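Local coordinates for putative curved DNA-binding protein (Chaetomium thermophilum var. thermophilum DSM 1495, PDB 4IPA) that probably acts in ribosome biogenesis as an Arx1 protein built on the methionine aminopeptidase fold, with DNA binding only tentatively assigned, at residues A[252-257]-A[342-347]. Numbering follows the deposited sequence.
Sequences GVEVGC and VCRLLT
Glu-254 and Arg-344 meet diagonally across two antiparallel strands, and their salt bridge runs from OE2 of Glu-254 to NH1 of Arg-344 at 3.0 Å. The planes of carboxylate and guanidinium stand 58° apart; NH1 reaches OE2 from above the carboxylate plane, a single oblique bond instead of a flat two-pronged pair. In Glu-254 CG lies anti to the backbone N (chi1 -172°) and the chain runs on extended, while the Arg-344 chain is bent at chi3 (-61°), which places NE. The other carboxylate oxygen, OE1, lies 3.7 Å from CD1 of Leu-346, the directly paired residue. An alanine in place of Glu-254 would probably leave the buried Arg-344 without this counter-charge and its guanidinium freer to turn. On the reverse face Val-255 and Leu-345 lie side by side, CG2 of the valine 4.1 Å from CB of the leucine, and a water bridges Val-253 O to Thr-347 OG1. Val-253/Thr-347, Val-255/Leu-345 and Cys-257/Cys-343 are hydrogen-bonded pairs, two bonds each (Val-253 N to Thr-347 O, 2.7 Å). In this M24-family sheet strand 210-220 flanks 250-258; helix 148-167 covers the valine and cysteine face through Leu-164 and Thr-157, and strand 127-136 is tied to 342-352 by a Leu-346/Cys-132 backbone hydrogen bond and by Thr-134 OG1 bonded to Arg-344 O.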
loop_
_atom_site.group_PDB
_atom_site.type_symbol
_atom_site.label_atom_id
_atom_site.label_comp_id
_atom_site.label_asym_id
_atom_site.label_seq_id
_atom_site.Cartn_x
_atom_site.Cartn_y
_atom_site.Cartn_z
ATOM N N GLY A 252 4.347 5.972 3.409
ATOM C CA GLY A 252 3.799 4.750 2.850
ATOM C C GLY A 252 4.207 4.692 1.385
ATOM O O GLY A 252 3.641 5.379 0.539
ATOM N N VAL A 253 5.218 3.889 1.080
ATOM C CA VAL A 253 5.767 3.862 -0.260
ATOM C C VAL A 253 5.156 2.734 -1.091
ATOM O O VAL A 253 5.282 1.549 -0.729
ATOM C CB VAL A 253 7.301 3.674 -0.239
ATOM C CG1 VAL A 253 7.837 3.611 -1.681
ATOM C CG2 VAL A 253 7.987 4.800 0.572
ATOM N N GLU A 254 4.500 3.110 -2.191
ATOM C CA GLU A 254 3.830 2.147 -3.065
ATOM C C GLU A 254 4.354 2.167 -4.491
ATOM O O GLU A 254 4.596 3.238 -5.079
ATOM C CB GLU A 254 2.312 2.368 -3.109
ATOM C CG GLU A 254 1.586 1.248 -3.876
ATOM C CD GLU A 254 0.077 1.422 -3.990
ATOM O OE1 GLU A 254 -0.513 2.171 -3.190
ATOM O OE2 GLU A 254 -0.525 0.796 -4.897
ATOM N N VAL A 255 4.525 0.967 -5.041
ATOM C CA VAL A 255 4.726 0.793 -6.478
ATOM C C VAL A 255 3.749 -0.234 -7.028
ATOM O O VAL A 255 3.368 -1.178 -6.322
ATOM C CB VAL A 255 6.152 0.329 -6.829
ATOM C CG1 VAL A 255 7.168 1.386 -6.413
ATOM C CG2 VAL A 255 6.461 -1.035 -6.195
ATOM N N GLY A 256 3.360 -0.048 -8.287
ATOM C CA GLY A 256 2.552 -1.028 -8.985
ATOM C C GLY A 256 2.909 -1.193 -10.460
ATOM O O GLY A 256 3.214 -0.232 -11.175
ATOM N N CYS A 257 2.865 -2.432 -10.925
ATOM C CA CYS A 257 3.122 -2.700 -12.327
ATOM C C CYS A 257 1.990 -3.487 -12.954
ATOM O O CYS A 257 1.152 -4.081 -12.267
ATOM C CB CYS A 257 4.441 -3.435 -12.499
ATOM S SG CYS A 257 5.858 -2.385 -12.207
ATOM N N VAL A 342 -2.008 -7.304 -12.389
ATOM C CA VAL A 342 -1.183 -6.269 -11.796
ATOM C C VAL A 342 -0.487 -6.792 -10.555
ATOM O O VAL A 342 -0.935 -7.757 -9.933
ATOM C CB VAL A 342 -1.989 -5.006 -11.426
ATOM C CG1 VAL A 342 -2.744 -4.488 -12.645
ATOM C CG2 VAL A 342 -2.927 -5.287 -10.252
ATOM N N CYS A 343 0.623 -6.147 -10.217
ATOM C CA CYS A 343 1.411 -6.498 -9.057
ATOM C C CYS A 343 1.677 -5.221 -8.251
ATOM O O CYS A 343 1.947 -4.178 -8.832
ATOM C CB CYS A 343 2.711 -7.144 -9.534
ATOM S SG CYS A 343 3.805 -7.726 -8.241
ATOM N N ARG A 344 1.575 -5.294 -6.924
ATOM C CA ARG A 344 1.764 -4.107 -6.071
ATOM C C ARG A 344 2.561 -4.416 -4.806
ATOM O O ARG A 344 2.449 -5.500 -4.211
ATOM C CB ARG A 344 0.415 -3.472 -5.668
ATOM C CG ARG A 344 -0.487 -3.067 -6.842
ATOM C CD ARG A 344 -1.658 -2.161 -6.398
ATOM N NE ARG A 344 -2.521 -2.826 -5.429
ATOM C CZ ARG A 344 -2.543 -2.551 -4.125
ATOM N NH1 ARG A 344 -1.758 -1.599 -3.613
ATOM N NH2 ARG A 344 -3.362 -3.221 -3.333
ATOM N N LEU A 345 3.386 -3.465 -4.404
ATOM C CA LEU A 345 4.031 -3.530 -3.101
ATOM C C LEU A 345 3.829 -2.213 -2.375
ATOM O O LEU A 345 3.766 -1.151 -2.991
ATOM C CB LEU A 345 5.521 -3.797 -3.255
ATOM C CG LEU A 345 5.892 -5.148 -3.871
ATOM C CD1 LEU A 345 7.334 -5.107 -4.410
ATOM C CD2 LEU A 345 5.701 -6.259 -2.846
ATOM N N LEU A 346 3.743 -2.287 -1.056
ATOM C CA LEU A 346 3.561 -1.103 -0.251
ATOM C C LEU A 346 4.364 -1.337 1.018
ATOM O O LEU A 346 4.179 -2.335 1.728
ATOM C CB LEU A 346 2.071 -0.841 0.048
ATOM C CG LEU A 346 1.678 0.624 0.326
ATOM C CD1 LEU A 346 0.145 0.887 0.269
ATOM C CD2 LEU A 346 2.264 1.116 1.648
ATOM N N THR A 347 5.276 -0.415 1.273
ATOM C CA THR A 347 6.168 -0.499 2.408
ATOM C C THR A 347 6.035 0.793 3.203
ATOM O O THR A 347 6.046 1.884 2.634
ATOM C CB THR A 347 7.632 -0.641 1.926
ATOM O OG1 THR A 347 7.745 -1.754 1.021
ATOM C CG2 THR A 347 8.579 -0.841 3.105
HETATM O O HOH W 1 6.807 -0.627 -1.353
#